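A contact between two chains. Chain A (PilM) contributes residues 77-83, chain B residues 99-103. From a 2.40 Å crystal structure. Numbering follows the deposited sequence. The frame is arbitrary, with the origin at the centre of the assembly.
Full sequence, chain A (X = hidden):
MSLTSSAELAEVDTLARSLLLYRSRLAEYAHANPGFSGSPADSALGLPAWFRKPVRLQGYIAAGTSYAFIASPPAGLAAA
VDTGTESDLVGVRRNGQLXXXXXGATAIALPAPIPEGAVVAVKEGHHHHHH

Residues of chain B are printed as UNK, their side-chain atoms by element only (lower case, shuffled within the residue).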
# COMPACT_ATOMS: atom_id res chain seq x y z
N LEU A 77 13.55 -7.18 -12.21
CA LEU A 77 12.45 -6.21 -12.18
C LEU A 77 11.54 -6.34 -10.94
O LEU A 77 11.17 -5.30 -10.34
CB LEU A 77 11.61 -6.33 -13.45
CG LEU A 77 10.46 -5.35 -13.65
CD1 LEU A 77 10.90 -3.98 -14.02
CD2 LEU A 77 9.61 -5.94 -14.75
N ALA A 78 11.20 -7.59 -10.57
CA ALA A 78 10.43 -7.88 -9.31
C ALA A 78 10.99 -7.11 -8.16
O ALA A 78 10.25 -6.40 -7.47
CB ALA A 78 10.44 -9.35 -8.96
N ALA A 79 12.30 -7.26 -8.00
CA ALA A 79 13.12 -6.54 -7.03
C ALA A 79 13.11 -5.04 -7.26
O ALA A 79 12.82 -4.25 -6.32
CB ALA A 79 14.54 -7.05 -7.06
N ALA A 80 13.40 -4.63 -8.50
CA ALA A 80 13.48 -3.18 -8.77
C ALA A 80 12.16 -2.50 -8.46
O ALA A 80 12.15 -1.35 -8.02
CB ALA A 80 13.93 -2.88 -10.17
N VAL A 81 11.05 -3.20 -8.63
CA VAL A 81 9.77 -2.51 -8.43
C VAL A 81 9.38 -2.45 -6.96
O VAL A 81 8.82 -1.46 -6.46
CB VAL A 81 8.66 -3.10 -9.25
CG1 VAL A 81 7.45 -2.18 -9.17
CG2 VAL A 81 9.11 -3.26 -10.73
N ASP A 82 9.67 -3.55 -6.29
CA ASP A 82 9.23 -3.72 -4.93
C ASP A 82 9.97 -2.60 -4.17
O ASP A 82 9.38 -1.78 -3.44
CB ASP A 82 9.63 -5.18 -4.56
CG ASP A 82 9.03 -5.64 -3.25
OD1 ASP A 82 8.22 -6.66 -3.24
OD2 ASP A 82 9.41 -4.99 -2.24
N THR A 83 11.25 -2.49 -4.45
CA THR A 83 12.14 -1.51 -3.82
C THR A 83 11.83 0.01 -4.07
O THR A 83 12.12 0.87 -3.23
CB THR A 83 13.52 -1.86 -4.33
OG1 THR A 83 13.38 -2.23 -5.72
CG2 THR A 83 14.02 -3.11 -3.63
N UNK B 99 2.54 -12.86 -5.35
CA UNK B 99 3.63 -13.23 -4.47
C UNK B 99 4.51 -12.03 -4.13
O UNK B 99 5.33 -11.63 -4.94
c UNK B 99 4.45 -14.36 -5.14
c UNK B 99 5.14 -13.85 -6.36
c UNK B 99 5.46 -14.98 -4.18
N UNK B 100 4.38 -11.44 -2.95
CA UNK B 100 5.37 -10.41 -2.55
C UNK B 100 6.32 -10.80 -1.42
O UNK B 100 5.90 -10.84 -0.25
c UNK B 100 4.73 -9.07 -2.16
c UNK B 100 3.36 -9.28 -1.49
o UNK B 100 5.61 -8.39 -1.26
N UNK B 101 7.58 -11.02 -1.76
CA UNK B 101 8.62 -11.44 -0.78
C UNK B 101 8.88 -10.46 0.40
O UNK B 101 10.02 -9.99 0.58
c UNK B 101 9.96 -11.71 -1.49
c UNK B 101 10.55 -9.34 -2.30
n UNK B 101 11.16 -9.48 -3.62
n UNK B 101 12.80 -9.17 -5.22
c UNK B 101 10.96 -10.52 -1.41
c UNK B 101 12.33 -8.94 -3.98
n UNK B 101 13.03 -8.18 -3.12
N UNK B 102 7.83 -10.12 1.15
CA UNK B 102 7.93 -9.69 2.57
C UNK B 102 6.62 -10.02 3.27
O UNK B 102 6.57 -10.17 4.52
n UNK B 102 7.39 -5.51 1.51
n UNK B 102 9.28 -6.61 0.72
c UNK B 102 8.24 -8.20 2.75
n UNK B 102 7.44 -6.29 -0.65
c UNK B 102 10.00 -6.54 1.98
c UNK B 102 8.04 -6.14 0.53
c UNK B 102 9.74 -7.83 2.78
N UNK B 103 5.57 -10.13 2.47
CA UNK B 103 4.23 -10.40 2.98
C UNK B 103 3.67 -11.69 2.39
O UNK B 103 2.45 -11.92 2.43
c UNK B 103 4.40 -7.03 1.99
c UNK B 103 3.77 -7.77 3.14
c UNK B 103 4.73 -7.76 4.40
c UNK B 103 3.31 -9.20 2.72

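Position 99 has three side-chain atoms, all carbon. The carbon attached to CA carries the other two, so the side chain forks at CB. It makes no contact with the chain A stretch and is out of its reach. Three carbons branched at CB identify valine, Val99(B). It lies in a strand that begins earlier in the chain.

Position 100 also branches at CB, but here the two outer atoms are one carbon and one oxygen. The oxygen lies 3.7 Å from OD1 of Asp82(A), too far for a hydrogen bond. An oxygen and a carbon on CB identify threonine, Thr100(B). Its CA is 8.1 Å from CA of Asp82(A), the closest CA-CA pair between the stretches. Its carbonyl O accepts backbone hydrogen bonds from the N atoms of positions 102 and 103, so the chain turns here.

Position 101 has a long unbranched run: three carbons, a nitrogen, then a carbon carrying two more nitrogens. One terminal nitrogen of position 101 lies 3.2 Å from CA of Ala79(A). The group is a guanidinium, and the residue is arginine, Arg101(B); that nitrogen is NH2. CA-to-CB points sideways, but the end of the side chain comes nearer to chain A. NH2 of Arg101(B) is also 3.3 Å from CB of Ala79(A). NH2 of Arg101(B) is 3.4 Å from N of Ala79(A), but both are donors and no hydrogen bond forms. CD of Arg101(B) is 3.7 Å from OD1 of Asp82(A). NE of Arg101(B) is 4.1 Å from OD1 of Asp82(A), which lies well out of the guanidinium plane. The opposite charges are near each other, but no N-H points at the oxygen.

Position 102 has the same atoms in the same order: three carbons, a nitrogen, and a carbon with two nitrogens. One terminal nitrogen is 2.7 Å from OD1 of Asp82(A). This is a second arginine, Arg102(B), and that nitrogen is NH2. It donates a weak hydrogen bond to OD1, with an angle of 142°, as part of a salt bridge. OD2 of Asp82(A) lies over one face of the guanidinium.

Position 103 has four carbons, forked at the second, and is out of reach of the chain A stretch. It is leucine, Leu103(B), and it is buried.

The contact centres on Asp82(A), whose CA-to-CB bond points toward chain B. Its carboxylate meets both arginines but forms a salt bridge only with Arg102(B). Arg101(B) instead packs along the helix, where the small side chain of Ala79(A) lies beside its guanidinium. The two stretches together bury 217 Å².

Chain B, residues 99-103: VTRRL
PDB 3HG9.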